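Local coordinates for putative exported protein (Bordetella pertussis Tohama I, PDB 2PFY), which binds pyroglutamic acid as an extracytoplasmic solute receptor, probably delivering it to a tripartite ATP-independent periplasmic (TRAP) transporter, at residues I125-P130 and Y198-Q203. Numbering follows the deposited sequence.
Sequences IYTKKP and YYYDAQ
Ile-125, Tyr-126 and Thr-127 pair with Tyr-200, Tyr-199 and Tyr-198 as the two central strands of a four-stranded mixed sheet in this periplasmic solute receptor. Their antiparallel sense follows from the 162° between strand directions and from two hydrogen-bonded pairs flanking a non-hydrogen-bonded one. Ile-125 and Tyr-200 exchange both backbone bonds, Tyr-200 N to Ile-125 O at 2.8 Å, and Thr-127 and Tyr-198 do likewise. At the middle pair, Tyr-126 and Tyr-199 form an edge-to-face stack with ring planes at 61°. The edge atom CD1 of Tyr-199 lies over one face of the Tyr-126 ring, 3.5 Å from CZ. Leu-255 of helix 223-257 touches both side chains.

Beside Tyr-198 and Tyr-200 the chain leaves the strand after Thr-127. Thr-127 OG1, set between backbone N and carbonyl carbon (chi1 66°), donates to Lys-129 O at 2.6 Å and meets the edge of the Tyr-200 ring, 3.6 Å from CE2. Pro-130 N sits over one face of the Tyr-198 ring near its rim, and Pro-130 CG is 3.8 Å from Tyr-198 CZ. The hydroxyls of Thr-127 and Tyr-200 bond to the exit backbone at Lys-129 O and Val-131 N, consistent with restraining its path. On the opposite face the Tyr-126 hydroxyl bonds to Ser-183 O, a second-shell tie to a pocket residue; the Tyr-126 side chain is about 8 Å from the pyroglutamic acid.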
loop_
_atom_site.group_PDB
_atom_site.type_symbol
_atom_site.label_atom_id
_atom_site.label_comp_id
_atom_site.label_asym_id
_atom_site.label_seq_id
_atom_site.Cartn_x
_atom_site.Cartn_y
_atom_site.Cartn_z
ATOM N N ILE A 125 12.135 8.655 0.631
ATOM C CA ILE A 125 11.811 9.977 1.179
ATOM C C ILE A 125 12.011 11.020 0.098
ATOM O O ILE A 125 13.023 10.997 -0.580
ATOM C CB ILE A 125 12.709 10.295 2.421
ATOM C CG1 ILE A 125 12.355 9.311 3.540
ATOM C CG2 ILE A 125 12.500 11.785 2.906
ATOM C CD1 ILE A 125 13.363 9.184 4.700
ATOM N N TYR A 126 11.018 11.898 -0.088
ATOM C CA TYR A 126 11.105 12.969 -1.077
ATOM C C TYR A 126 11.137 14.298 -0.354
ATOM O O TYR A 126 10.323 14.542 0.533
ATOM C CB TYR A 126 9.877 13.010 -2.001
ATOM C CG TYR A 126 9.663 11.804 -2.907
ATOM C CD1 TYR A 126 9.856 11.912 -4.286
ATOM C CD2 TYR A 126 9.219 10.582 -2.394
ATOM C CE1 TYR A 126 9.598 10.834 -5.155
ATOM C CE2 TYR A 126 8.989 9.470 -3.248
ATOM C CZ TYR A 126 9.173 9.613 -4.626
ATOM O OH TYR A 126 8.942 8.535 -5.462
ATOM N N THR A 127 12.038 15.176 -0.757
ATOM C CA THR A 127 12.201 16.447 -0.042
ATOM C C THR A 127 12.489 17.573 -1.028
ATOM O O THR A 127 12.800 17.316 -2.209
ATOM C CB THR A 127 13.383 16.386 0.994
ATOM O OG1 THR A 127 14.622 16.246 0.295
ATOM C CG2 THR A 127 13.229 15.207 1.932
ATOM N N LYS A 128 12.385 18.812 -0.541
ATOM C CA LYS A 128 12.676 19.983 -1.361
ATOM C C LYS A 128 14.083 20.507 -1.128
ATOM O O LYS A 128 14.542 21.336 -1.910
ATOM C CB LYS A 128 11.663 21.100 -1.131
ATOM C CG LYS A 128 10.248 20.698 -1.471
ATOM C CD LYS A 128 9.267 21.584 -0.770
ATOM C CE LYS A 128 8.698 22.581 -1.709
ATOM N NZ LYS A 128 7.672 23.348 -0.955
ATOM N N LYS A 129 14.741 19.998 -0.075
ATOM C CA LYS A 129 16.106 20.400 0.315
ATOM C C LYS A 129 16.881 19.156 0.682
ATOM O O LYS A 129 16.280 18.162 1.034
ATOM C CB LYS A 129 16.078 21.329 1.550
ATOM C CG LYS A 129 15.614 22.738 1.251
ATOM C CD LYS A 129 16.389 23.792 2.091
ATOM C CE LYS A 129 17.806 24.044 1.508
ATOM N NZ LYS A 129 18.468 25.205 2.141
ATOM N N PRO A 130 18.219 19.209 0.637
ATOM C CA PRO A 130 18.966 18.046 1.092
ATOM C C PRO A 130 18.638 17.648 2.542
ATOM O O PRO A 130 18.418 18.506 3.397
ATOM C CB PRO A 130 20.429 18.502 0.992
ATOM C CG PRO A 130 20.449 19.551 -0.061
ATOM C CD PRO A 130 19.116 20.291 0.167
ATOM N N TYR A 198 14.649 16.054 -4.205
ATOM C CA TYR A 198 15.530 14.970 -3.727
ATOM C C TYR A 198 14.729 13.726 -3.410
ATOM O O TYR A 198 13.709 13.824 -2.757
ATOM C CB TYR A 198 16.280 15.410 -2.451
ATOM C CG TYR A 198 17.165 16.592 -2.737
ATOM C CD1 TYR A 198 18.493 16.416 -3.130
ATOM C CD2 TYR A 198 16.658 17.882 -2.691
ATOM C CE1 TYR A 198 19.300 17.517 -3.438
ATOM C CE2 TYR A 198 17.474 18.998 -2.990
ATOM C CZ TYR A 198 18.778 18.803 -3.364
ATOM O OH TYR A 198 19.569 19.926 -3.653
ATOM N N TYR A 199 15.215 12.569 -3.851
ATOM C CA TYR A 199 14.626 11.282 -3.473
ATOM C C TYR A 199 15.711 10.460 -2.805
ATOM O O TYR A 199 16.816 10.337 -3.348
ATOM C CB TYR A 199 14.070 10.556 -4.730
ATOM C CG TYR A 199 13.673 9.137 -4.446
ATOM C CD1 TYR A 199 12.451 8.855 -3.825
ATOM C CD2 TYR A 199 14.522 8.062 -4.773
ATOM C CE1 TYR A 199 12.073 7.541 -3.553
ATOM C CE2 TYR A 199 14.153 6.744 -4.474
ATOM C CZ TYR A 199 12.917 6.506 -3.872
ATOM O OH TYR A 199 12.537 5.214 -3.561
ATOM N N TYR A 200 15.425 9.909 -1.632
ATOM C CA TYR A 200 16.368 9.071 -0.910
ATOM C C TYR A 200 15.775 7.670 -0.907
ATOM O O TYR A 200 14.630 7.491 -0.462
ATOM C CB TYR A 200 16.599 9.591 0.556
ATOM C CG TYR A 200 17.189 11.001 0.559
ATOM C CD1 TYR A 200 18.573 11.195 0.451
ATOM C CD2 TYR A 200 16.357 12.128 0.560
ATOM C CE1 TYR A 200 19.104 12.475 0.374
ATOM C CE2 TYR A 200 16.866 13.386 0.486
ATOM C CZ TYR A 200 18.243 13.562 0.404
ATOM O OH TYR A 200 18.745 14.838 0.325
ATOM N N ASP A 201 16.560 6.703 -1.394
ATOM C CA ASP A 201 16.146 5.311 -1.570
ATOM C C ASP A 201 16.184 4.631 -0.190
ATOM O O ASP A 201 17.059 3.811 0.100
ATOM C CB ASP A 201 17.096 4.635 -2.595
ATOM C CG ASP A 201 16.664 3.199 -2.990
ATOM O OD1 ASP A 201 15.641 2.694 -2.475
ATOM O OD2 ASP A 201 17.354 2.565 -3.838
ATOM N N ALA A 202 15.245 5.023 0.678
ATOM C CA ALA A 202 15.235 4.573 2.063
ATOM C C ALA A 202 14.892 3.095 2.245
ATOM O O ALA A 202 15.357 2.461 3.188
ATOM C CB ALA A 202 14.280 5.429 2.889
ATOM N N GLN A 203 14.076 2.549 1.341
ATOM C CA GLN A 203 13.403 1.264 1.560
ATOM C C GLN A 203 12.896 1.130 3.001
ATOM O O GLN A 203 13.167 0.117 3.667
ATOM C CB GLN A 203 14.346 0.085 1.221
ATOM C CG GLN A 203 14.808 0.039 -0.242
ATOM C CD GLN A 203 15.626 -1.203 -0.582
ATOM O OE1 GLN A 203 15.237 -2.355 -0.265
ATOM N NE2 GLN A 203 16.756 -0.983 -1.242
#